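PDB 6YF6: galactose-binding lectin from Enterobacter cloacae subsp. cloacae, which binds carbohydrate through a calcium ion, here an L-fucose derivative and probably also galactose, using its C-terminal PA-IL-type lectin domain. Local coordinates for residues E12-N17 and L28-A33; Q101-V106 and D134-E139; V70-I75 and L97-A102. All blocks are in the same frame, centred on the assembly; numbering follows the deposited sequence.

Contact 1: residues E12-N17 and L28-A33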
loop_
_atom_site.group_PDB
_atom_site.type_symbol
_atom_site.label_atom_id
_atom_site.label_comp_id
_atom_site.label_asym_id
_atom_site.label_seq_id
_atom_site.Cartn_x
_atom_site.Cartn_y
_atom_site.Cartn_z
ATOM N N GLU A 12 -3.827 -9.780 -3.383
ATOM C CA GLU A 12 -3.516 -10.853 -2.447
ATOM C C GLU A 12 -4.367 -12.078 -2.764
ATOM O O GLU A 12 -5.541 -11.963 -3.125
ATOM C CB GLU A 12 -3.765 -10.399 -1.007
ATOM C CG GLU A 12 -2.660 -9.535 -0.419
ATOM C CD GLU A 12 -2.942 -9.112 1.013
ATOM O OE1 GLU A 12 -3.954 -9.572 1.585
ATOM O OE2 GLU A 12 -2.151 -8.322 1.565
ATOM N N ARG A 13 -3.769 -13.259 -2.634
ATOM C CA ARG A 13 -4.450 -14.520 -2.911
ATOM C C ARG A 13 -4.897 -14.622 -4.367
ATOM O O ARG A 13 -5.783 -15.419 -4.696
ATOM C CB ARG A 13 -5.656 -14.717 -1.982
ATOM C CG ARG A 13 -5.397 -14.398 -0.509
ATOM C CD ARG A 13 -4.473 -15.411 0.153
ATOM N NE ARG A 13 -3.087 -15.271 -0.292
ATOM C CZ ARG A 13 -2.080 -14.817 0.455
ATOM N NH1 ARG A 13 -2.273 -14.438 1.714
ATOM N NH2 ARG A 13 -0.865 -14.741 -0.069
ATOM N N ASP A 14 -4.298 -13.820 -5.247
ATOM C CA ASP A 14 -4.649 -13.796 -6.666
ATOM C C ASP A 14 -6.105 -13.392 -6.882
ATOM O O ASP A 14 -6.731 -13.783 -7.870
ATOM C CB ASP A 14 -4.367 -15.149 -7.326
ATOM C CG ASP A 14 -2.889 -15.484 -7.356
ATOM O OD1 ASP A 14 -2.082 -14.671 -6.856
ATOM O OD2 ASP A 14 -2.536 -16.560 -7.882
ATOM N N ASN A 15 -6.663 -12.607 -5.963
ATOM C CA ASN A 15 -8.011 -12.078 -6.130
ATOM C C ASN A 15 -7.941 -10.835 -7.009
ATOM O O ASN A 15 -7.449 -9.787 -6.576
ATOM C CB ASN A 15 -8.637 -11.759 -4.775
ATOM C CG ASN A 15 -10.141 -11.608 -4.853
ATOM O OD1 ASN A 15 -10.684 -11.252 -5.897
ATOM N ND2 ASN A 15 -10.822 -11.876 -3.745
ATOM N N TRP A 16 -8.419 -10.951 -8.251
ATOM C CA TRP A 16 -8.492 -9.800 -9.140
ATOM C C TRP A 16 -9.624 -8.851 -8.768
ATOM O O TRP A 16 -9.711 -7.764 -9.350
ATOM C CB TRP A 16 -8.665 -10.260 -10.591
ATOM C CG TRP A 16 -7.450 -10.920 -11.182
ATOM C CD1 TRP A 16 -6.865 -12.085 -10.771
ATOM C CD2 TRP A 16 -6.676 -10.457 -12.297
ATOM N NE1 TRP A 16 -5.777 -12.371 -11.558
ATOM C CE2 TRP A 16 -5.640 -11.390 -12.502
ATOM C CE3 TRP A 16 -6.760 -9.344 -13.141
ATOM C CZ2 TRP A 16 -4.691 -11.244 -13.514
ATOM C CZ3 TRP A 16 -5.816 -9.203 -14.149
ATOM C CH2 TRP A 16 -4.796 -10.147 -14.324
ATOM N N ASN A 17 -10.485 -9.235 -7.822
ATOM C CA ASN A 17 -11.598 -8.404 -7.359
ATOM C C ASN A 17 -12.372 -7.819 -8.540
ATOM O O ASN A 17 -12.679 -6.625 -8.590
ATOM C CB ASN A 17 -11.102 -7.299 -6.420
ATOM C CG ASN A 17 -12.228 -6.655 -5.621
ATOM O OD1 ASN A 17 -13.250 -7.283 -5.342
ATOM N ND2 ASN A 17 -12.041 -5.393 -5.247
ATOM N N LEU A 28 -2.113 -10.787 -19.763
ATOM C CA LEU A 28 -1.916 -10.309 -18.403
ATOM C C LEU A 28 -1.753 -11.474 -17.431
ATOM O O LEU A 28 -2.338 -12.548 -17.606
ATOM C CB LEU A 28 -3.091 -9.435 -17.957
ATOM C CG LEU A 28 -3.481 -8.272 -18.874
ATOM C CD1 LEU A 28 -4.454 -7.339 -18.155
ATOM C CD2 LEU A 28 -2.259 -7.505 -19.357
ATOM N N TYR A 29 -0.947 -11.246 -16.397
ATOM C CA TYR A 29 -0.727 -12.234 -15.350
ATOM C C TYR A 29 -0.244 -11.517 -14.099
ATOM O O TYR A 29 0.193 -10.363 -14.151
ATOM C CB TYR A 29 0.290 -13.300 -15.775
ATOM C CG TYR A 29 1.581 -12.733 -16.328
ATOM C CD1 TYR A 29 2.672 -12.497 -15.502
ATOM C CD2 TYR A 29 1.705 -12.425 -17.677
ATOM C CE1 TYR A 29 3.854 -11.980 -16.007
ATOM C CE2 TYR A 29 2.877 -11.903 -18.187
ATOM C CZ TYR A 29 3.948 -11.681 -17.348
ATOM O OH TYR A 29 5.118 -11.164 -17.857
ATOM N N LEU A 30 -0.318 -12.225 -12.976
ATOM C CA LEU A 30 0.143 -11.704 -11.698
ATOM C C LEU A 30 1.572 -12.148 -11.414
ATOM O O LEU A 30 1.975 -13.264 -11.765
ATOM C CB LEU A 30 -0.774 -12.170 -10.565
ATOM C CG LEU A 30 -2.251 -11.788 -10.695
ATOM C CD1 LEU A 30 -3.061 -12.403 -9.559
ATOM C CD2 LEU A 30 -2.425 -10.277 -10.722
ATOM N N VAL A 31 2.335 -11.262 -10.776
ATOM C CA VAL A 31 3.689 -11.547 -10.330
ATOM C C VAL A 31 3.846 -11.029 -8.906
ATOM O O VAL A 31 3.034 -10.249 -8.406
ATOM C CB VAL A 31 4.765 -10.919 -11.242
ATOM C CG1 VAL A 31 4.645 -11.437 -12.675
ATOM C CG2 VAL A 31 4.674 -9.397 -11.198
ATOM N N ASP A 32 4.919 -11.483 -8.259
ATOM C CA ASP A 32 5.334 -10.967 -6.959
ATOM C C ASP A 32 6.290 -9.805 -7.198
ATOM O O ASP A 32 7.464 -10.010 -7.513
ATOM C CB ASP A 32 6.019 -12.043 -6.124
ATOM C CG ASP A 32 5.069 -13.117 -5.644
ATOM O OD1 ASP A 32 3.838 -12.906 -5.692
ATOM O OD2 ASP A 32 5.565 -14.180 -5.207
ATOM N N ALA A 33 5.791 -8.583 -7.065
ATOM C CA ALA A 33 6.684 -7.455 -6.868
ATOM C C ALA A 33 7.221 -7.515 -5.439
ATOM O O ALA A 33 6.903 -8.426 -4.668
ATOM C CB ALA A 33 5.962 -6.145 -7.160
#
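W16 and L30 carry most of this contact. The two side chains run alongside each other, pointing opposite ways. The CD2 methyl of L30 lies over one face of the indole, 3.6 Å above the ring plane and offset toward the rim. Its nearest ring atom is W16 CZ2, at 3.7 Å. The other methyl approaches obliquely at the pyrrole end, with L30 CD1 3.4 Å from W16 NE1. The two methyls thus meet the two ring neighbours of W16 CE2, CD1 near NE1 and CD2 near CZ2.

The benzene end of the ring meets segment 28-33 at its edge. L28 CB lies near the ring plane, 4.1 Å from W16 CH2. The backbone at Y29 CA borders the same edge more loosely.

The domain is an antiparallel beta sandwich of the PA-IL family, and the strand 29-40 is an outer strand of one of its sheets within the chain. Residues Y29 to A33 pair antiparallel with a strand of the second subunit, so the sheet runs on across the dimer interface. L30 also packs on V38 of the second subunit and on F11 of its own chain.

D14 crosses L30 obliquely. Its backbone does the closest touching, with D14 CA 3.6 Å from L30 CD1. The carboxylate borders the same methyl, D14 OD1 being 3.7 Å from L30 CD1. Its polar partner lies elsewhere: D14 OD1 makes a salt bridge to R36 of the second subunit. D32 binds that same arginine, which probably eases the repulsion between the two acids.

Just before W16, N15 opens an Asx turn. Its OD1 accepts from N17 N at 2.8 Å, and the donor is tilted 30° from the carbonyl plane.

Contact 2: residues Q101-V106 and D134-E139. With CA (calcium ion), chain D; SFU (methyl 1-seleno-alpha-L-fucopyranoside), chain C; PO4 (phosphate ion), chain F.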
loop_
_atom_site.group_PDB
_atom_site.type_symbol
_atom_site.label_atom_id
_atom_site.label_comp_id
_atom_site.label_asym_id
_atom_site.label_seq_id
_atom_site.Cartn_x
_atom_site.Cartn_y
_atom_site.Cartn_z
ATOM N N GLN A 101 -4.132 -13.926 9.799
ATOM C CA GLN A 101 -3.776 -14.642 8.566
ATOM C C GLN A 101 -2.395 -14.223 8.072
ATOM O O GLN A 101 -2.116 -13.029 7.925
ATOM C CB GLN A 101 -4.825 -14.383 7.485
ATOM C CG GLN A 101 -4.610 -15.187 6.214
ATOM C CD GLN A 101 -5.903 -15.482 5.478
ATOM O OE1 GLN A 101 -6.077 -15.088 4.326
ATOM N NE2 GLN A 101 -6.818 -16.185 6.141
ATOM N N ALA A 102 -1.530 -15.205 7.818
ATOM C CA ALA A 102 -0.183 -14.906 7.351
ATOM C C ALA A 102 -0.239 -14.190 6.007
ATOM O O ALA A 102 -0.984 -14.589 5.107
ATOM C CB ALA A 102 0.635 -16.192 7.236
ATOM N N ASN A 103 0.535 -13.113 5.887
ATOM C CA ASN A 103 0.702 -12.361 4.645
ATOM C C ASN A 103 -0.588 -11.707 4.165
ATOM O O ASN A 103 -0.723 -11.395 2.976
ATOM C CB ASN A 103 1.290 -13.260 3.555
ATOM C CG ASN A 103 2.581 -13.914 3.996
ATOM O OD1 ASN A 103 3.569 -13.233 4.272
ATOM N ND2 ASN A 103 2.573 -15.237 4.094
ATOM N N GLU A 104 -1.540 -11.477 5.064
ATOM C CA GLU A 104 -2.672 -10.596 4.801
ATOM C C GLU A 104 -2.309 -9.231 5.375
ATOM O O GLU A 104 -2.198 -9.072 6.596
ATOM C CB GLU A 104 -3.963 -11.128 5.415
ATOM C CG GLU A 104 -5.084 -10.098 5.433
ATOM C CD GLU A 104 -6.438 -10.693 5.763
ATOM O OE1 GLU A 104 -6.489 -11.852 6.229
ATOM O OE2 GLU A 104 -7.455 -9.998 5.553
ATOM N N TRP A 105 -2.104 -8.254 4.503
ATOM C CA TRP A 105 -1.684 -6.928 4.929
ATOM C C TRP A 105 -2.912 -6.116 5.318
ATOM O O TRP A 105 -3.852 -5.977 4.529
ATOM C CB TRP A 105 -0.876 -6.247 3.828
ATOM C CG TRP A 105 0.497 -6.864 3.692
ATOM C CD1 TRP A 105 0.865 -7.877 2.851
ATOM C CD2 TRP A 105 1.671 -6.519 4.437
ATOM N NE1 TRP A 105 2.195 -8.179 3.022
ATOM C CE2 TRP A 105 2.713 -7.362 3.991
ATOM C CE3 TRP A 105 1.943 -5.585 5.441
ATOM C CZ2 TRP A 105 4.004 -7.290 4.508
ATOM C CZ3 TRP A 105 3.227 -5.516 5.956
ATOM C CH2 TRP A 105 4.241 -6.364 5.487
ATOM N N VAL A 106 -2.907 -5.605 6.547
ATOM C CA VAL A 106 -4.002 -4.817 7.087
ATOM C C VAL A 106 -3.429 -3.499 7.586
ATOM O O VAL A 106 -2.215 -3.321 7.689
ATOM C CB VAL A 106 -4.749 -5.547 8.223
ATOM C CG1 VAL A 106 -5.264 -6.896 7.745
ATOM C CG2 VAL A 106 -3.843 -5.713 9.436
ATOM N N ASP A 134 5.278 -13.635 14.928
ATOM C CA ASP A 134 6.112 -13.197 13.813
ATOM C C ASP A 134 5.292 -12.339 12.856
ATOM O O ASP A 134 4.194 -12.732 12.450
ATOM C CB ASP A 134 6.690 -14.404 13.069
ATOM C CG ASP A 134 7.367 -15.388 14.001
ATOM O OD1 ASP A 134 8.338 -14.990 14.677
ATOM O OD2 ASP A 134 6.928 -16.556 14.060
ATOM N N PHE A 135 5.830 -11.179 12.483
ATOM C CA PHE A 135 5.075 -10.243 11.659
ATOM C C PHE A 135 6.030 -9.257 11.001
ATOM O O PHE A 135 7.223 -9.209 11.311
ATOM C CB PHE A 135 4.007 -9.509 12.488
ATOM C CG PHE A 135 4.546 -8.819 13.715
ATOM C CD1 PHE A 135 4.837 -9.539 14.865
ATOM C CD2 PHE A 135 4.740 -7.448 13.724
ATOM C CE1 PHE A 135 5.324 -8.904 15.998
ATOM C CE2 PHE A 135 5.227 -6.808 14.850
ATOM C CZ PHE A 135 5.519 -7.539 15.989
ATOM N N ARG A 136 5.484 -8.476 10.067
ATOM C CA ARG A 136 6.245 -7.483 9.320
ATOM C C ARG A 136 5.478 -6.168 9.281
ATOM O O ARG A 136 4.246 -6.151 9.234
ATOM C CB ARG A 136 6.526 -7.953 7.874
ATOM C CG ARG A 136 7.467 -9.157 7.751
ATOM C CD ARG A 136 7.437 -9.744 6.336
ATOM N NE ARG A 136 8.509 -10.708 6.104
ATOM C CZ ARG A 136 8.573 -11.536 5.062
ATOM N NH1 ARG A 136 7.620 -11.538 4.139
ATOM N NH2 ARG A 136 9.593 -12.372 4.945
ATOM N N ILE A 137 6.222 -5.062 9.296
ATOM C CA ILE A 137 5.672 -3.724 9.105
ATOM C C ILE A 137 6.356 -3.105 7.896
ATOM O O ILE A 137 7.575 -2.890 7.911
ATOM C CB ILE A 137 5.860 -2.838 10.346
ATOM C CG1 ILE A 137 4.964 -3.336 11.482
ATOM C CG2 ILE A 137 5.553 -1.380 9.997
ATOM C CD1 ILE A 137 5.300 -2.752 12.847
ATOM N N LYS A 138 5.575 -2.798 6.858
ATOM C CA LYS A 138 6.134 -2.263 5.625
ATOM C C LYS A 138 5.931 -0.762 5.465
ATOM O O LYS A 138 6.572 -0.163 4.594
ATOM C CB LYS A 138 5.538 -2.986 4.407
ATOM C CG LYS A 138 4.060 -2.716 4.147
ATOM C CD LYS A 138 3.568 -3.527 2.952
ATOM C CE LYS A 138 2.074 -3.341 2.706
ATOM N NZ LYS A 138 1.619 -4.092 1.494
ATOM N N GLU A 139 5.083 -0.135 6.274
ATOM C CA GLU A 139 4.851 1.293 6.113
ATOM C C GLU A 139 4.286 1.884 7.393
ATOM O O GLU A 139 3.436 1.277 8.049
ATOM C CB GLU A 139 3.898 1.560 4.940
ATOM C CG GLU A 139 3.512 3.018 4.771
ATOM C CD GLU A 139 2.583 3.233 3.596
ATOM O OE1 GLU A 139 1.479 3.784 3.804
ATOM O OE2 GLU A 139 2.955 2.843 2.468
HETATM CA CA CA D . 9.187 -15.767 16.858
HETATM C C1 SFU C . 9.809 -20.707 17.083
HETATM C C2 SFU C . 10.492 -19.349 17.240
HETATM C C3 SFU C . 10.647 -18.600 15.899
HETATM C C4 SFU C . 9.284 -18.550 15.220
HETATM C C5 SFU C . 8.794 -19.984 15.032
HETATM C C6 SFU C . 7.422 -19.966 14.374
HETATM O O2 SFU C . 11.769 -19.542 17.824
HETATM O O3 SFU C . 11.031 -17.259 16.154
HETATM O O4 SFU C . 8.324 -17.878 16.020
HETATM O O5 SFU C . 8.650 -20.670 16.295
HETATM C CM SFU C . 9.984 -23.547 16.075
HETATM SE SE SFU C . 11.119 -22.014 16.285
HETATM P P PO4 F . 2.709 -1.853 -1.051
HETATM O O1 PO4 F . 2.699 -3.361 -1.010
HETATM O O2 PO4 F . 4.081 -1.366 -1.443
HETATM O O3 PO4 F . 2.366 -1.297 0.310
HETATM O O4 PO4 F . 1.679 -1.382 -2.049
HETATM O O HOH W 1 4.711 -10.973 4.164
#
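W105 and K138 meet by a cation-pi and a CH-pi contact on one indole face. K138 NZ lies 3.9 Å from the centroid of the W105 five-membered ring. K138 CD lies 3.6 Å from the centroid of the six-membered ring, 12° off its normal. The lysine chain is extended beyond CG and so spans both rings. K138 CG takes the crowded position between the backbone N and the carbonyl carbon (chi1 68°), which sets it 3.4 Å from W105 CZ3.

Charge is met at the lysine tip. K138 NZ donates to phosphate O1 at 2.8 Å, with a weak bond to O3. This phosphate, probably from the crystallisation liquor, also binds K138 and T35 of the second subunit.

Apolar contact continues at the far end of the indole, where W105 CH2 touches R136 CB at 3.7 Å. The carbonyl oxygen R136 O is an oblique van der Waals neighbour, 3.5 Å from W105 CZ3. A33 of the second subunit packs on W105 as well.

A water links R136 NH1 and N103 OD1. Its bond to N103 OD1 is unusually short and so doubtful in detail. N103 sits in the type II turn Q101-E104. The main partner of the R136 guanidinium is E39, through a salt bridge at NE.

Of the two segments, D134 binds the metal. Its OD1 binds the calcium ion at 2.5 Å, and its OD2 lies 2.7 Å from O4 of the fucoside. Fucoside O3 and O4 also bind the ion, with I41, T42, S130 and G132. This sugar-bridging calcium is the carbohydrate site characteristic of PA-IL lectins.

Contact 3: residues V70-I75 and L97-A102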
loop_
_atom_site.group_PDB
_atom_site.type_symbol
_atom_site.label_atom_id
_atom_site.label_comp_id
_atom_site.label_asym_id
_atom_site.label_seq_id
_atom_site.Cartn_x
_atom_site.Cartn_y
_atom_site.Cartn_z
ATOM N N VAL A 70 -0.359 2.221 9.913
ATOM C CA VAL A 70 0.749 1.275 9.875
ATOM C C VAL A 70 0.281 0.073 9.068
ATOM O O VAL A 70 -0.735 -0.543 9.406
ATOM C CB VAL A 70 1.191 0.834 11.281
ATOM C CG1 VAL A 70 2.256 -0.267 11.192
ATOM C CG2 VAL A 70 1.709 2.020 12.072
ATOM N N LYS A 71 0.997 -0.242 7.994
ATOM C CA LYS A 71 0.679 -1.408 7.178
ATOM C C LYS A 71 1.454 -2.594 7.733
ATOM O O LYS A 71 2.689 -2.570 7.777
ATOM C CB LYS A 71 1.019 -1.157 5.713
ATOM C CG LYS A 71 0.141 -0.086 5.073
ATOM C CD LYS A 71 0.295 -0.060 3.560
ATOM C CE LYS A 71 -0.490 1.090 2.939
ATOM N NZ LYS A 71 -0.039 1.397 1.551
ATOM N N ILE A 72 0.731 -3.629 8.153
ATOM C CA ILE A 72 1.296 -4.686 8.979
ATOM C C ILE A 72 0.664 -6.015 8.597
ATOM O O ILE A 72 -0.493 -6.073 8.173
ATOM C CB ILE A 72 1.075 -4.373 10.475
ATOM C CG1 ILE A 72 1.770 -5.404 11.357
ATOM C CG2 ILE A 72 -0.418 -4.314 10.807
ATOM C CD1 ILE A 72 1.932 -4.932 12.781
ATOM N N ALA A 73 1.438 -7.090 8.752
ATOM C CA ALA A 73 0.960 -8.422 8.416
ATOM C C ALA A 73 1.629 -9.462 9.301
ATOM O O ALA A 73 2.820 -9.361 9.605
ATOM C CB ALA A 73 1.230 -8.769 6.945
ATOM N N ARG A 74 0.855 -10.462 9.702
ATOM C CA ARG A 74 1.446 -11.646 10.298
ATOM C C ARG A 74 2.184 -12.439 9.226
ATOM O O ARG A 74 1.824 -12.413 8.045
ATOM C CB ARG A 74 0.380 -12.520 10.949
ATOM C CG ARG A 74 0.968 -13.652 11.781
ATOM C CD ARG A 74 -0.098 -14.625 12.222
ATOM N NE ARG A 74 0.381 -15.489 13.295
ATOM C CZ ARG A 74 -0.360 -16.407 13.903
ATOM N NH1 ARG A 74 -1.625 -16.589 13.546
ATOM N NH2 ARG A 74 0.168 -17.149 14.868
ATOM N N ILE A 75 3.238 -13.138 9.641
ATOM C CA ILE A 75 3.924 -14.081 8.772
ATOM C C ILE A 75 3.982 -15.432 9.469
ATOM O O ILE A 75 3.824 -15.539 10.687
ATOM C CB ILE A 75 5.339 -13.608 8.382
ATOM C CG1 ILE A 75 6.196 -13.364 9.626
ATOM C CG2 ILE A 75 5.244 -12.349 7.533
ATOM C CD1 ILE A 75 7.691 -13.375 9.348
ATOM N N LEU A 97 -4.543 -4.812 18.037
ATOM C CA LEU A 97 -5.021 -5.527 16.860
ATOM C C LEU A 97 -4.311 -6.873 16.777
ATOM O O LEU A 97 -3.079 -6.924 16.698
ATOM C CB LEU A 97 -4.771 -4.705 15.596
ATOM C CG LEU A 97 -5.252 -5.294 14.266
ATOM C CD1 LEU A 97 -6.774 -5.387 14.226
ATOM C CD2 LEU A 97 -4.735 -4.455 13.100
ATOM N N GLU A 98 -5.086 -7.956 16.794
ATOM C CA GLU A 98 -4.524 -9.293 16.660
ATOM C C GLU A 98 -4.309 -9.617 15.188
ATOM O O GLU A 98 -5.239 -9.529 14.380
ATOM C CB GLU A 98 -5.450 -10.328 17.298
ATOM C CG GLU A 98 -4.847 -11.717 17.393
ATOM C CD GLU A 98 -5.776 -12.706 18.061
ATOM O OE1 GLU A 98 -6.724 -12.266 18.747
ATOM O OE2 GLU A 98 -5.561 -13.925 17.901
ATOM N N LEU A 99 -3.080 -9.986 14.841
ATOM C CA LEU A 99 -2.735 -10.364 13.475
ATOM C C LEU A 99 -2.918 -11.865 13.318
ATOM O O LEU A 99 -2.332 -12.647 14.080
ATOM C CB LEU A 99 -1.300 -9.962 13.157
ATOM C CG LEU A 99 -0.943 -8.500 13.432
ATOM C CD1 LEU A 99 0.528 -8.252 13.137
ATOM C CD2 LEU A 99 -1.825 -7.565 12.619
ATOM N N LYS A 100 -3.713 -12.291 12.342
ATOM C CA LYS A 100 -4.096 -13.696 12.262
ATOM C C LYS A 100 -3.658 -14.367 10.956
ATOM O O LYS A 100 -2.845 -15.273 11.019
ATOM C CB LYS A 100 -5.594 -13.824 12.534
ATOM C CG LYS A 100 -6.073 -12.983 13.712
ATOM C CD LYS A 100 -7.578 -12.780 13.689
ATOM C CE LYS A 100 -8.261 -13.523 14.829
ATOM N NZ LYS A 100 -9.537 -12.865 15.221
ATOM N N GLN A 101 -4.132 -13.926 9.799
ATOM C CA GLN A 101 -3.776 -14.642 8.566
ATOM C C GLN A 101 -2.395 -14.223 8.072
ATOM O O GLN A 101 -2.116 -13.029 7.925
ATOM C CB GLN A 101 -4.825 -14.383 7.485
ATOM C CG GLN A 101 -4.610 -15.187 6.214
ATOM C CD GLN A 101 -5.903 -15.482 5.478
ATOM O OE1 GLN A 101 -6.077 -15.088 4.326
ATOM N NE2 GLN A 101 -6.818 -16.185 6.141
ATOM N N ALA A 102 -1.530 -15.205 7.818
ATOM C CA ALA A 102 -0.183 -14.906 7.351
ATOM C C ALA A 102 -0.239 -14.190 6.007
ATOM O O ALA A 102 -0.984 -14.589 5.107
ATOM C CB ALA A 102 0.635 -16.192 7.236
HETATM O O HOH W 2 -1.918 -10.385 8.739
#
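The flat guanidinium of R74 meets K100 at its edge. R74 NH1 donates to K100 O at 3.1 Å, nearly straight at 167°. The acceptor lies close to the guanidinium plane, and the donor comes in the carbonyl plane onto a lone pair. L99 O approaches obliquely. It is buried here without a hydrogen-bond partner. R74 CD lies 3.1 Å from K100 O and 3.5 Å from L99 O. R74 CG is anti to the backbone N (chi1 -171°), and the extended chain runs on from there past L99 and K100. R74 NH2 reaches Y79 O by a weak bond.

Strand 65-74 belongs to one sheet of the beta sandwich. Strand 91-98 is an outer strand of the other, and residues 99-105 cross over from it to strand 106-113, next to 65-74. The contact therefore joins the two sheets where the chain passes between them.

On the core side, I72 and L99 cross at about a right angle. L99 CD1 touches I72 CG1 at 3.6 Å. L99 CB also rests 3.8 Å from R74 CB.

The backbones draw together at R74 and A102. A102 CA makes a CA-H...O contact with R74 O at 3.3 Å. A water bridges R74 N and Q101 O: it accepts from R74 N at 2.9 Å and donates to Q101 O at 2.8 Å.

Overall arrangement
Contacts 2 and 3 are close neighbours, with centres about 4 Å apart and Q101 and A102 in common. R136 N probably bonds to A73 O (2.8 Å), and R74 O probably accepts from N103 N. Contacts 1 and 2 both touch the second subunit, and their centres are about 17 Å apart. E12 OE2 ties contact 1 to segment 101-106 through W105 N, at 2.9 Å. Only contact 2 holds a calcium ligand, D134. Contact 3 is close by: the I75 side chain is about 4 Å from that of D134. The side chain of R74 is about 8 Å from the bound SFU, the fucoside. Contact 1 is away from the sugar site.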